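Local coordinates for conserved exported protein (Bacteroides fragilis, PDB 3CLW) that is of unknown function but probably hydrolyses O-glycosidic bonds in a sugar-containing substrate, at residues K42-D47 with G385-T390; N67-I72 with Y180-N185; F163-A168 with A221-K226; Y283-L288 with E422-L427; D345-N350 with M428-T433. All coordinates share one frame; numbering follows the deposited sequence.

Interaction 1: residues K42-D47 with G385-T390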
# COMPACT_ATOMS: atom_id res chain seq x y z
N LYS A 42 7.32 6.60 -19.75
CA LYS A 42 8.04 6.21 -18.52
C LYS A 42 8.15 7.38 -17.51
O LYS A 42 7.80 7.25 -16.30
CB LYS A 42 9.48 5.82 -18.90
CG LYS A 42 9.69 4.37 -19.04
CD LYS A 42 10.83 4.02 -19.94
CE LYS A 42 12.20 4.40 -19.47
NZ LYS A 42 13.18 3.38 -19.97
N GLU A 43 8.65 8.51 -18.02
CA GLU A 43 8.91 9.70 -17.20
C GLU A 43 7.63 10.28 -16.66
O GLU A 43 7.57 10.68 -15.50
CB GLU A 43 9.66 10.75 -17.98
CG GLU A 43 10.83 10.15 -18.67
CD GLU A 43 12.15 10.58 -18.12
OE1 GLU A 43 12.40 10.41 -16.90
OE2 GLU A 43 12.96 11.09 -18.95
N LYS A 44 6.63 10.35 -17.53
CA LYS A 44 5.31 10.81 -17.15
C LYS A 44 4.68 9.96 -16.03
O LYS A 44 4.12 10.50 -15.09
CB LYS A 44 4.40 10.85 -18.39
CG LYS A 44 2.90 11.07 -18.11
CD LYS A 44 2.60 12.48 -17.58
CE LYS A 44 1.31 13.03 -18.26
NZ LYS A 44 1.20 14.54 -18.19
N ILE A 45 4.75 8.63 -16.16
CA ILE A 45 4.28 7.72 -15.09
C ILE A 45 5.04 8.04 -13.80
O ILE A 45 4.44 8.31 -12.78
CB ILE A 45 4.43 6.23 -15.51
CG1 ILE A 45 3.45 5.89 -16.64
CG2 ILE A 45 4.24 5.28 -14.31
CD1 ILE A 45 3.69 4.52 -17.30
N ALA A 46 6.37 8.07 -13.87
CA ALA A 46 7.20 8.42 -12.72
C ALA A 46 6.82 9.76 -12.05
O ALA A 46 6.81 9.87 -10.81
CB ALA A 46 8.66 8.40 -13.09
N ASP A 47 6.51 10.78 -12.86
CA ASP A 47 6.01 12.02 -12.33
C ASP A 47 4.67 11.84 -11.58
O ASP A 47 4.52 12.36 -10.48
CB ASP A 47 5.88 13.12 -13.41
CG ASP A 47 7.23 13.58 -14.00
OD1 ASP A 47 8.33 13.35 -13.41
OD2 ASP A 47 7.17 14.19 -15.09
N GLY A 385 1.89 2.00 -24.81
CA GLY A 385 0.46 2.11 -24.52
C GLY A 385 0.13 3.54 -24.17
O GLY A 385 0.97 4.40 -24.24
N GLU A 386 -1.11 3.78 -23.77
CA GLU A 386 -1.60 5.09 -23.35
C GLU A 386 -1.85 5.11 -21.83
O GLU A 386 -2.45 4.20 -21.27
CB GLU A 386 -2.91 5.43 -24.09
CG GLU A 386 -3.37 6.89 -23.92
CD GLU A 386 -4.87 7.09 -24.12
OE1 GLU A 386 -5.54 6.26 -24.78
OE2 GLU A 386 -5.39 8.10 -23.60
N ILE A 387 -1.40 6.17 -21.18
CA ILE A 387 -1.58 6.40 -19.75
C ILE A 387 -2.94 7.09 -19.49
O ILE A 387 -3.26 8.12 -20.09
CB ILE A 387 -0.41 7.26 -19.22
CG1 ILE A 387 0.91 6.53 -19.43
CG2 ILE A 387 -0.59 7.65 -17.77
CD1 ILE A 387 2.06 7.46 -19.69
N SER A 388 -3.75 6.50 -18.61
CA SER A 388 -5.00 7.13 -18.20
C SER A 388 -5.07 7.18 -16.66
O SER A 388 -5.00 6.15 -16.00
CB SER A 388 -6.14 6.30 -18.81
OG SER A 388 -7.41 6.76 -18.40
N THR A 389 -5.17 8.37 -16.07
CA THR A 389 -5.32 8.46 -14.61
C THR A 389 -6.75 8.12 -14.19
O THR A 389 -7.69 8.43 -14.91
CB THR A 389 -4.92 9.85 -14.03
OG1 THR A 389 -5.81 10.87 -14.52
CG2 THR A 389 -3.50 10.19 -14.42
N THR A 390 -6.91 7.43 -13.06
CA THR A 390 -8.24 7.16 -12.57
C THR A 390 -8.54 8.17 -11.47
O THR A 390 -7.65 8.91 -11.03
CB THR A 390 -8.38 5.71 -12.02
OG1 THR A 390 -7.60 5.58 -10.83
CG2 THR A 390 -7.93 4.68 -13.05
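I45 and I387 meet without any ring, amide or carboxylate taking part; what meets here is aliphatic, so the contact has no flat face or edge to speak of. I387 reaches out from its strand toward the helix, and the end of its ethyl branch settles against two successive helical residues. Its CD1 lies 3.7 Å from I45 CG1. One carbon further back, I387 CG1 is 4.0 Å from I45 CD1, which means that the two ethyl arms overlap along part of their length instead of meeting only at their ends. With CG1 opposite the carbonyl carbon in I387 (chi1 -61°), the ethyl arm is carried out to the helix. K44 adds its inner methylene, with CG 4.0 Å from I387 CD1, and then bends at chi2 and chi3 so that its ammonium end leaves the contact. A lysine suits this exposed place: its methylene base packs as a hydrocarbon while its charged end can probably stay in solvent.

Helix 39-50 follows the first strand of the (β/α)8 barrel that the family 30 fold implies. Strand 386-389 is an outermost strand of a small three-stranded sheet, formed after the eighth barrel strand. I368, on the neighbouring strand of that sheet, touches both isoleucines, and F113 covers I45 from helix 108-119. L48, a turn further along helix 39-50, also packs on I387. E43 and D47, which do not touch the strand, both form salt bridges to R120. At the beginning of the strand segment, G385 O accepts a hydrogen bond from K41 NZ.

Interaction 2: residues N67-I72 with Y180-N185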
# COMPACT_ATOMS: atom_id res chain seq x y z
N ASN A 67 6.71 6.02 -0.32
CA ASN A 67 7.38 4.72 -0.26
C ASN A 67 7.11 4.08 -1.63
O ASN A 67 6.17 4.52 -2.34
CB ASN A 67 6.84 3.85 0.88
CG ASN A 67 7.46 2.44 0.91
OD1 ASN A 67 8.63 2.25 1.23
ND2 ASN A 67 6.66 1.44 0.60
N TRP A 68 7.92 3.10 -2.01
CA TRP A 68 7.70 2.34 -3.27
C TRP A 68 7.99 0.87 -2.98
O TRP A 68 9.04 0.56 -2.40
CB TRP A 68 8.62 2.84 -4.39
CG TRP A 68 8.46 2.19 -5.78
CD1 TRP A 68 9.44 1.54 -6.52
CD2 TRP A 68 7.28 2.18 -6.60
NE1 TRP A 68 8.95 1.14 -7.73
CE2 TRP A 68 7.62 1.53 -7.82
CE3 TRP A 68 5.97 2.66 -6.43
CZ2 TRP A 68 6.68 1.31 -8.85
CZ3 TRP A 68 5.03 2.46 -7.46
CH2 TRP A 68 5.40 1.78 -8.66
N ARG A 69 7.05 -0.01 -3.32
CA ARG A 69 7.24 -1.42 -3.02
C ARG A 69 7.81 -2.16 -4.25
O ARG A 69 7.18 -2.20 -5.31
CB ARG A 69 5.95 -2.08 -2.53
CG ARG A 69 5.36 -1.50 -1.23
CD ARG A 69 3.97 -2.08 -0.90
NE ARG A 69 3.99 -3.55 -0.85
CZ ARG A 69 4.12 -4.27 0.27
NH1 ARG A 69 4.21 -3.70 1.48
NH2 ARG A 69 4.14 -5.59 0.17
N VAL A 70 9.00 -2.74 -4.08
CA VAL A 70 9.70 -3.46 -5.14
C VAL A 70 9.58 -5.00 -4.96
O VAL A 70 9.96 -5.55 -3.92
CB VAL A 70 11.18 -2.99 -5.20
CG1 VAL A 70 12.00 -3.81 -6.23
CG2 VAL A 70 11.23 -1.52 -5.50
N ASN A 71 9.05 -5.66 -5.99
CA ASN A 71 8.93 -7.11 -6.01
C ASN A 71 10.26 -7.76 -6.40
O ASN A 71 10.64 -7.79 -7.58
CB ASN A 71 7.83 -7.55 -7.02
CG ASN A 71 7.53 -9.06 -6.96
OD1 ASN A 71 7.09 -9.64 -7.94
ND2 ASN A 71 7.79 -9.69 -5.84
N ILE A 72 10.95 -8.28 -5.39
CA ILE A 72 12.15 -9.05 -5.61
C ILE A 72 11.71 -10.39 -6.18
O ILE A 72 10.94 -11.14 -5.56
CB ILE A 72 12.96 -9.19 -4.30
CG1 ILE A 72 13.39 -7.80 -3.78
CG2 ILE A 72 14.14 -10.10 -4.49
CD1 ILE A 72 14.24 -6.97 -4.76
N TYR A 180 12.92 -1.56 4.37
CA TYR A 180 12.04 -2.64 4.83
C TYR A 180 12.14 -3.86 3.92
O TYR A 180 12.39 -3.72 2.71
CB TYR A 180 10.59 -2.18 4.83
CG TYR A 180 10.33 -0.79 5.42
CD1 TYR A 180 10.29 0.35 4.59
CD2 TYR A 180 10.11 -0.63 6.79
CE1 TYR A 180 10.04 1.62 5.12
CE2 TYR A 180 9.88 0.62 7.34
CZ TYR A 180 9.84 1.74 6.50
OH TYR A 180 9.58 2.96 7.07
N ILE A 181 11.98 -5.04 4.51
CA ILE A 181 11.92 -6.31 3.78
C ILE A 181 10.71 -7.05 4.24
O ILE A 181 10.56 -7.32 5.43
CB ILE A 181 13.13 -7.23 4.03
CG1 ILE A 181 14.40 -6.67 3.38
CG2 ILE A 181 12.87 -8.65 3.45
CD1 ILE A 181 15.68 -7.20 3.97
N SER A 182 9.87 -7.42 3.29
CA SER A 182 8.65 -8.16 3.54
C SER A 182 8.74 -9.56 2.91
O SER A 182 8.55 -9.73 1.71
CB SER A 182 7.46 -7.34 3.05
OG SER A 182 6.26 -8.00 3.33
N PRO A 183 9.09 -10.59 3.72
CA PRO A 183 9.44 -11.90 3.15
C PRO A 183 8.24 -12.73 2.68
O PRO A 183 8.38 -13.60 1.80
CB PRO A 183 10.18 -12.60 4.31
CG PRO A 183 9.51 -12.04 5.55
CD PRO A 183 9.20 -10.58 5.20
N ASN A 184 7.06 -12.45 3.21
CA ASN A 184 5.90 -13.30 2.91
C ASN A 184 4.66 -12.49 2.57
O ASN A 184 4.37 -11.48 3.24
CB ASN A 184 5.57 -14.19 4.12
CG ASN A 184 6.71 -15.16 4.46
OD1 ASN A 184 7.73 -14.77 5.06
ND2 ASN A 184 6.53 -16.44 4.08
N ASN A 185 3.96 -12.92 1.52
CA ASN A 185 2.74 -12.27 1.09
C ASN A 185 1.53 -13.16 1.27
O ASN A 185 1.54 -14.34 0.91
CB ASN A 185 2.82 -11.92 -0.39
CG ASN A 185 1.56 -11.21 -0.88
OD1 ASN A 185 1.20 -10.17 -0.34
ND2 ASN A 185 0.91 -11.75 -1.93
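The CA atoms of R69 and Y180 are 9.3 Å apart, because strands 68-71 and 178-182 run parallel with strand 125-128 between them and share no backbone hydrogen bond. What passes between the two segments is therefore side chains alone, and those approach loosely. The N67 side chain extends toward the Y180 ring, its amide plane almost perpendicular to the ring (82°), in an oblique approach. R69 carries its guanidinium toward S182, but R69 NH2 and S182 OG remain 4.5 Å apart, too far for a direct bond. Both instead turn to one carboxylate oxygen, E231 OE1, by a salt bridge from R69 and a hydrogen bond from S182.

This is the interior of a (β/α)8 barrel, where the second, fourth and fifth strands supply R69, S182 and E231. Q355 on the eighth strand binds R69 NH1, and F128 offers a cation-pi surface, so the buried arginine is held from several sides. Y180 meets W309 edge-to-face. S182 is short enough to leave room for the long arginine. In related glycosidases the acid/base glutamate follows the fourth strand, which would place N184 and N185 close to the probable active site.

Interaction 3: residues F163-A168 with A221-K226; sequences FLVKSA and AQIDTK
V165 and A168 of helix 157-173 pack against A221 and I223, where helix 204-221 ends and turns into strand 226-232. In the (β/α)8 barrel these are neighbouring outer helices, the first leading into the fourth strand and the second into the fifth.

The contacts across the gap are all apolar. V165 CG1 carries most of them: it stands opposite its own backbone N (chi1 164°), which brings the methyl against A221 CB at 3.5 Å, tighter than usual for two carbons. The same methyl lies 4.0 Å from I223 CD1. That terminal carbon also meets A168 CB, again at 4.0 Å, and so sits between two residues one helical turn apart. I223 gets there with CG1 in the crowded position between its backbone N and carbonyl carbon (chi1 57°) and its chain extended beyond. Small alanines suit both sides, letting the backbones come close, while the branched V165 and I223 fill the space between. L214, A217 and I218 of helix 204-221 continue the packing on V165.

Turns shape residues 221-226. Q222 leaves the helix with positive phi (54°), and D224 is the centre of an inverse gamma turn, closed by a weak hydrogen bond from T225 N to I223 O. T225 OG1 is then bonded to V178 O, tying the loop to the fourth strand.

Polar bonding within the helix lies on its other side. S167 OG donates to F163 O over 3.0 Å, approaching from the face of that carbonyl opposite to the one used by S167 N.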
# COMPACT_ATOMS: atom_id res chain seq x y z
N PHE A 163 19.60 -14.18 1.06
CA PHE A 163 19.30 -13.71 -0.28
C PHE A 163 18.61 -12.34 -0.24
O PHE A 163 19.05 -11.42 -0.92
CB PHE A 163 18.42 -14.72 -1.03
CG PHE A 163 17.73 -14.14 -2.24
CD1 PHE A 163 18.46 -13.85 -3.40
CD2 PHE A 163 16.36 -13.88 -2.22
CE1 PHE A 163 17.84 -13.30 -4.54
CE2 PHE A 163 15.71 -13.34 -3.37
CZ PHE A 163 16.48 -13.04 -4.53
N LEU A 164 17.54 -12.23 0.56
CA LEU A 164 16.82 -10.97 0.77
C LEU A 164 17.69 -9.84 1.35
O LEU A 164 17.60 -8.71 0.89
CB LEU A 164 15.61 -11.18 1.67
CG LEU A 164 14.49 -12.07 1.15
CD1 LEU A 164 13.48 -12.31 2.24
CD2 LEU A 164 13.82 -11.34 -0.03
N VAL A 165 18.55 -10.17 2.31
CA VAL A 165 19.45 -9.19 2.90
C VAL A 165 20.54 -8.75 1.93
O VAL A 165 20.82 -7.57 1.84
CB VAL A 165 20.06 -9.66 4.25
CG1 VAL A 165 21.26 -8.81 4.64
CG2 VAL A 165 19.01 -9.62 5.34
N LYS A 166 21.17 -9.69 1.23
CA LYS A 166 22.18 -9.35 0.23
C LYS A 166 21.63 -8.44 -0.90
O LYS A 166 22.34 -7.56 -1.37
CB LYS A 166 22.85 -10.59 -0.38
CG LYS A 166 23.62 -10.29 -1.71
CD LYS A 166 24.90 -11.06 -1.78
CE LYS A 166 25.68 -10.69 -3.04
NZ LYS A 166 26.88 -11.55 -3.16
N SER A 167 20.39 -8.69 -1.33
CA SER A 167 19.72 -7.88 -2.36
C SER A 167 19.48 -6.45 -1.86
O SER A 167 19.79 -5.47 -2.57
CB SER A 167 18.37 -8.51 -2.77
OG SER A 167 18.54 -9.77 -3.37
N ALA A 168 18.92 -6.33 -0.65
CA ALA A 168 18.76 -5.02 -0.03
C ALA A 168 20.10 -4.31 0.11
O ALA A 168 20.22 -3.12 -0.18
CB ALA A 168 18.04 -5.10 1.35
N ALA A 221 24.91 -8.31 8.37
CA ALA A 221 25.15 -7.36 7.29
C ALA A 221 25.32 -5.94 7.82
O ALA A 221 25.94 -5.12 7.18
CB ALA A 221 24.00 -7.41 6.28
N GLN A 222 24.74 -5.66 9.00
CA GLN A 222 24.68 -4.31 9.57
C GLN A 222 24.06 -3.28 8.60
O GLN A 222 24.60 -2.20 8.41
CB GLN A 222 26.06 -3.84 10.06
CG GLN A 222 26.76 -4.81 11.08
CD GLN A 222 28.23 -4.42 11.32
OE1 GLN A 222 28.51 -3.54 12.12
NE2 GLN A 222 29.15 -5.06 10.58
N ILE A 223 22.95 -3.65 7.98
CA ILE A 223 22.19 -2.70 7.16
C ILE A 223 21.05 -2.11 7.99
O ILE A 223 20.48 -2.79 8.85
CB ILE A 223 21.65 -3.32 5.83
CG1 ILE A 223 20.77 -4.56 6.08
CG2 ILE A 223 22.81 -3.61 4.83
CD1 ILE A 223 20.03 -5.04 4.82
N ASP A 224 20.74 -0.85 7.72
CA ASP A 224 19.66 -0.13 8.38
C ASP A 224 18.32 -0.50 7.74
O ASP A 224 17.69 0.34 7.07
CB ASP A 224 19.94 1.39 8.29
CG ASP A 224 19.01 2.21 9.18
OD1 ASP A 224 18.31 1.61 10.04
OD2 ASP A 224 18.95 3.45 9.01
N THR A 225 17.89 -1.75 7.94
CA THR A 225 16.68 -2.28 7.32
C THR A 225 15.86 -3.09 8.33
O THR A 225 16.43 -3.78 9.15
CB THR A 225 17.02 -3.23 6.10
OG1 THR A 225 17.82 -2.52 5.13
CG2 THR A 225 15.76 -3.71 5.43
N LYS A 226 14.53 -3.01 8.25
CA LYS A 226 13.67 -3.71 9.17
C LYS A 226 12.68 -4.66 8.51
O LYS A 226 12.35 -4.52 7.32
CB LYS A 226 12.94 -2.70 10.05
CG LYS A 226 13.83 -1.99 11.05
CD LYS A 226 13.03 -0.93 11.73
CE LYS A 226 13.87 0.17 12.37
NZ LYS A 226 14.91 -0.29 13.37

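Interaction 4: residues Y283-L288 with E422-L427; sequences YPATLL and EAATSL
A285 and A424 face each other with bare methyls, their CB atoms 4.0 Å apart, and this is the compact part of the contact. Having no longer side chain to hold them off, the two alanines let the backbones approach until their CA atoms are 6.4 Å apart. L288, one turn further along the helix, adds the tip of a branch: its CD2 is 4.2 Å from A424 CB. Its CG lies opposite the backbone N (chi1 164°), and the methyl is thereby sent toward the same alanine that A285 touches.

Away from this trio the segments separate. T286 points off the interface, and T425, E422 and P284 are solvent-exposed. P284 follows a cis peptide bond and takes the N-cap position of the helix, its CB over the centre of the Y283 ring. In residues 422-427 the chain reverses in a type I turn from A423 to S426. E422 O there accepts from T425 N and, on the opposite face of its carbonyl plane, from S426 OG at 3.0 Å; serine is short enough to fold back on the turn in this way.

Helix 285-300 is the barrel helix after the sixth strand, and it meets helix 420-423, whose L421 also packs on A285. Helix 328-347 lies beside both: its R340 touches L288 and hydrogen-bonds A424 O, and the turn then leads directly into strand 427-433 of the β-rich part formed mainly by the C-terminal strands.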
# COMPACT_ATOMS: atom_id res chain seq x y z
N TYR A 283 -16.44 -3.29 2.36
CA TYR A 283 -17.89 -3.25 2.14
C TYR A 283 -18.51 -4.47 2.81
O TYR A 283 -17.91 -5.55 2.76
CB TYR A 283 -18.18 -3.28 0.64
CG TYR A 283 -19.65 -3.17 0.27
CD1 TYR A 283 -20.23 -1.92 0.05
CD2 TYR A 283 -20.45 -4.31 0.14
CE1 TYR A 283 -21.55 -1.80 -0.29
CE2 TYR A 283 -21.79 -4.20 -0.20
CZ TYR A 283 -22.33 -2.93 -0.41
OH TYR A 283 -23.66 -2.78 -0.77
N PRO A 284 -19.69 -4.32 3.46
CA PRO A 284 -20.41 -3.06 3.65
C PRO A 284 -19.80 -2.21 4.75
O PRO A 284 -18.86 -2.65 5.41
CB PRO A 284 -21.84 -3.51 4.02
CG PRO A 284 -21.64 -4.81 4.68
CD PRO A 284 -20.45 -5.46 4.01
N ALA A 285 -20.35 -1.02 4.94
CA ALA A 285 -19.81 -0.05 5.90
C ALA A 285 -19.72 -0.57 7.33
O ALA A 285 -18.82 -0.16 8.10
CB ALA A 285 -20.58 1.27 5.86
N THR A 286 -20.65 -1.44 7.72
CA THR A 286 -20.61 -2.00 9.08
C THR A 286 -19.31 -2.82 9.27
O THR A 286 -18.58 -2.63 10.25
CB THR A 286 -21.88 -2.82 9.46
OG1 THR A 286 -22.03 -3.94 8.58
CG2 THR A 286 -23.10 -1.96 9.34
N LEU A 287 -19.02 -3.68 8.31
CA LEU A 287 -17.78 -4.45 8.33
C LEU A 287 -16.56 -3.52 8.28
O LEU A 287 -15.62 -3.67 9.05
CB LEU A 287 -17.77 -5.47 7.20
CG LEU A 287 -16.48 -6.23 6.89
CD1 LEU A 287 -16.04 -7.11 8.08
CD2 LEU A 287 -16.67 -7.07 5.62
N LEU A 288 -16.60 -2.55 7.36
CA LEU A 288 -15.51 -1.59 7.17
C LEU A 288 -15.07 -1.00 8.50
O LEU A 288 -13.89 -1.06 8.87
CB LEU A 288 -15.93 -0.48 6.18
CG LEU A 288 -15.13 0.84 6.05
CD1 LEU A 288 -13.90 0.71 5.16
CD2 LEU A 288 -16.03 1.96 5.53
N GLU A 422 -22.07 6.20 10.60
CA GLU A 422 -22.88 7.19 9.91
C GLU A 422 -21.98 8.01 9.04
O GLU A 422 -22.32 8.31 7.90
CB GLU A 422 -23.71 8.04 10.89
CG GLU A 422 -25.04 7.35 11.26
CD GLU A 422 -25.77 7.94 12.49
OE1 GLU A 422 -25.26 8.94 13.09
OE2 GLU A 422 -26.86 7.38 12.83
N ALA A 423 -20.80 8.35 9.56
CA ALA A 423 -19.79 9.07 8.80
C ALA A 423 -19.46 8.38 7.47
O ALA A 423 -19.30 9.04 6.45
CB ALA A 423 -18.55 9.27 9.62
N ALA A 424 -19.38 7.04 7.49
CA ALA A 424 -19.03 6.25 6.31
C ALA A 424 -19.93 6.46 5.08
O ALA A 424 -19.52 6.19 3.94
CB ALA A 424 -18.95 4.78 6.67
N THR A 425 -21.17 6.92 5.29
CA THR A 425 -22.08 7.13 4.16
C THR A 425 -22.41 8.60 3.98
O THR A 425 -23.19 8.95 3.10
CB THR A 425 -23.41 6.30 4.26
OG1 THR A 425 -24.02 6.52 5.54
CG2 THR A 425 -23.12 4.83 4.08
N SER A 426 -21.83 9.45 4.82
CA SER A 426 -22.06 10.89 4.70
C SER A 426 -20.75 11.68 4.57
O SER A 426 -20.31 11.96 3.46
CB SER A 426 -22.96 11.42 5.84
OG SER A 426 -22.38 11.23 7.12
N LEU A 427 -20.13 12.04 5.70
CA LEU A 427 -19.00 12.94 5.69
C LEU A 427 -17.85 12.48 6.60
O LEU A 427 -18.03 12.32 7.83
CB LEU A 427 -19.46 14.35 6.07
CG LEU A 427 -18.39 15.43 6.10
CD1 LEU A 427 -18.05 15.95 4.70
CD2 LEU A 427 -18.81 16.58 6.99

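Interaction 5: residues D345-N350 with M428-T433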
# COMPACT_ATOMS: atom_id res chain seq x y z
N ASP A 345 -8.92 3.52 7.51
CA ASP A 345 -7.62 3.00 7.90
C ASP A 345 -6.83 3.96 8.78
O ASP A 345 -6.26 3.57 9.81
CB ASP A 345 -6.80 2.56 6.69
CG ASP A 345 -7.21 1.19 6.20
OD1 ASP A 345 -7.91 0.46 6.94
OD2 ASP A 345 -6.86 0.82 5.07
N LEU A 346 -6.78 5.22 8.35
CA LEU A 346 -6.05 6.27 9.08
C LEU A 346 -6.70 6.65 10.41
O LEU A 346 -6.02 6.92 11.37
CB LEU A 346 -5.93 7.52 8.20
CG LEU A 346 -5.06 7.45 6.95
CD1 LEU A 346 -5.18 8.73 6.13
CD2 LEU A 346 -3.59 7.14 7.30
N THR A 347 -8.03 6.69 10.45
CA THR A 347 -8.73 7.22 11.62
C THR A 347 -9.27 6.14 12.56
O THR A 347 -9.43 6.41 13.72
CB THR A 347 -9.88 8.16 11.22
OG1 THR A 347 -10.83 7.42 10.45
CG2 THR A 347 -9.38 9.34 10.41
N LEU A 348 -9.59 4.96 12.06
CA LEU A 348 -10.10 3.89 12.89
C LEU A 348 -9.01 2.88 13.25
O LEU A 348 -8.84 2.55 14.41
CB LEU A 348 -11.31 3.20 12.25
CG LEU A 348 -12.52 4.07 11.94
CD1 LEU A 348 -13.73 3.20 11.68
CD2 LEU A 348 -12.81 5.06 13.05
N ALA A 349 -8.25 2.43 12.25
CA ALA A 349 -7.17 1.47 12.47
C ALA A 349 -5.87 2.19 12.83
O ALA A 349 -4.88 1.53 13.15
CB ALA A 349 -6.99 0.56 11.26
N ASN A 350 -5.91 3.53 12.82
CA ASN A 350 -4.75 4.38 13.09
C ASN A 350 -3.51 4.00 12.28
O ASN A 350 -2.39 3.97 12.80
CB ASN A 350 -4.42 4.41 14.60
CG ASN A 350 -5.34 5.35 15.39
OD1 ASN A 350 -4.88 6.23 16.10
ND2 ASN A 350 -6.63 5.15 15.26
N MET A 428 -16.67 12.27 5.99
CA MET A 428 -15.48 11.77 6.68
C MET A 428 -14.40 12.83 6.61
O MET A 428 -14.14 13.40 5.55
CB MET A 428 -14.98 10.46 6.06
CG MET A 428 -15.87 9.22 6.32
SD MET A 428 -15.48 7.82 5.24
CE MET A 428 -16.55 8.23 3.88
N ILE A 429 -13.76 13.12 7.73
CA ILE A 429 -12.78 14.16 7.76
C ILE A 429 -11.76 13.87 8.85
O ILE A 429 -12.11 13.35 9.91
CB ILE A 429 -13.47 15.55 7.86
CG1 ILE A 429 -12.45 16.68 8.03
CG2 ILE A 429 -14.43 15.56 8.98
CD1 ILE A 429 -13.04 18.05 7.79
N SER A 430 -10.49 14.17 8.54
CA SER A 430 -9.34 13.86 9.40
C SER A 430 -8.31 14.94 9.19
O SER A 430 -8.32 15.60 8.15
CB SER A 430 -8.76 12.47 9.06
OG SER A 430 -8.40 12.36 7.67
N SER A 431 -7.42 15.13 10.16
CA SER A 431 -6.38 16.16 10.08
C SER A 431 -5.01 15.66 10.49
O SER A 431 -4.91 14.69 11.23
CB SER A 431 -6.77 17.40 10.90
OG SER A 431 -8.00 17.93 10.46
N TYR A 432 -3.96 16.34 10.02
CA TYR A 432 -2.58 15.86 10.18
C TYR A 432 -1.75 17.09 10.22
O TYR A 432 -2.13 18.06 9.62
CB TYR A 432 -2.12 14.98 8.97
CG TYR A 432 -3.10 13.89 8.70
CD1 TYR A 432 -2.90 12.62 9.19
CD2 TYR A 432 -4.26 14.16 7.99
CE1 TYR A 432 -3.83 11.65 9.01
CE2 TYR A 432 -5.20 13.18 7.78
CZ TYR A 432 -4.99 11.93 8.30
OH TYR A 432 -5.91 10.95 8.09
N THR A 433 -0.62 17.04 10.91
CA THR A 433 0.26 18.22 10.97
C THR A 433 1.74 17.88 11.14
O THR A 433 2.10 16.86 11.71
CB THR A 433 -0.16 19.23 12.08
OG1 THR A 433 0.64 20.42 11.97
CG2 THR A 433 0.04 18.66 13.48
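L346 and Y432 cross at about a right angle, the leucine side chain lying against the phenol end of the tyrosine obliquely to its ring. L346 CD1 is 3.9 Å from Y432 CZ, and L346 CB lies 3.4 Å from Y432 OH, so the hydroxyl nestles along the leucine. Beside this pair, T347 presents its methyl and not its hydroxyl: CG2 stands opposite the carbonyl carbon and comes within 3.5 Å of S430 CB, a close approach for carbons. T347 OG1 turns instead to H343 O in its own helix.

S430 and Y432 point to the same side of strand 427-433, as alternate residues of a strand do, while I429 and S431 point away from the helix. The contact thus sets the end of helix 328-347, the barrel helix before the eighth strand, against the β domain that includes strand 427-433. Strand 408-414 pairs with that strand, and M428 reaches back along the helix to R340 and H343.

Chemically the surface is mixed. With its OG held between backbone N and carbonyl carbon (chi1 56°), S430 reaches Y432 OH, 2.9 Å from OG, and the hydrogen bond between these hydroxyls satisfies a buried phenol oxygen otherwise pressed against leucine, and probably limits how far the tyrosine can swing.

Overall arrangement
Interactions 2 and 3 belong to neighbouring parts of the barrel, their centres 12 Å apart: I181 N lies 2.9 Å from K226 O in a probable backbone hydrogen bond between the fourth and fifth strands, and I72 CG2 packs on F163 CZ at 3.8 Å. Interactions 4 and 5 form a second pair, 14 Å between centres, where barrel helices meet the β domain; A423 O and M428 CG touch at 3.4 Å. Interaction 1 touches none of the others; its centre is about 23 Å from that of interaction 2, though their nearest atoms are about 7 Å apart. Interactions 3 and 4 lie on opposite sides of the chain's centre, their centres about 41 Å apart. Interaction 2, inside the barrel, is probably closest to the catalytic site.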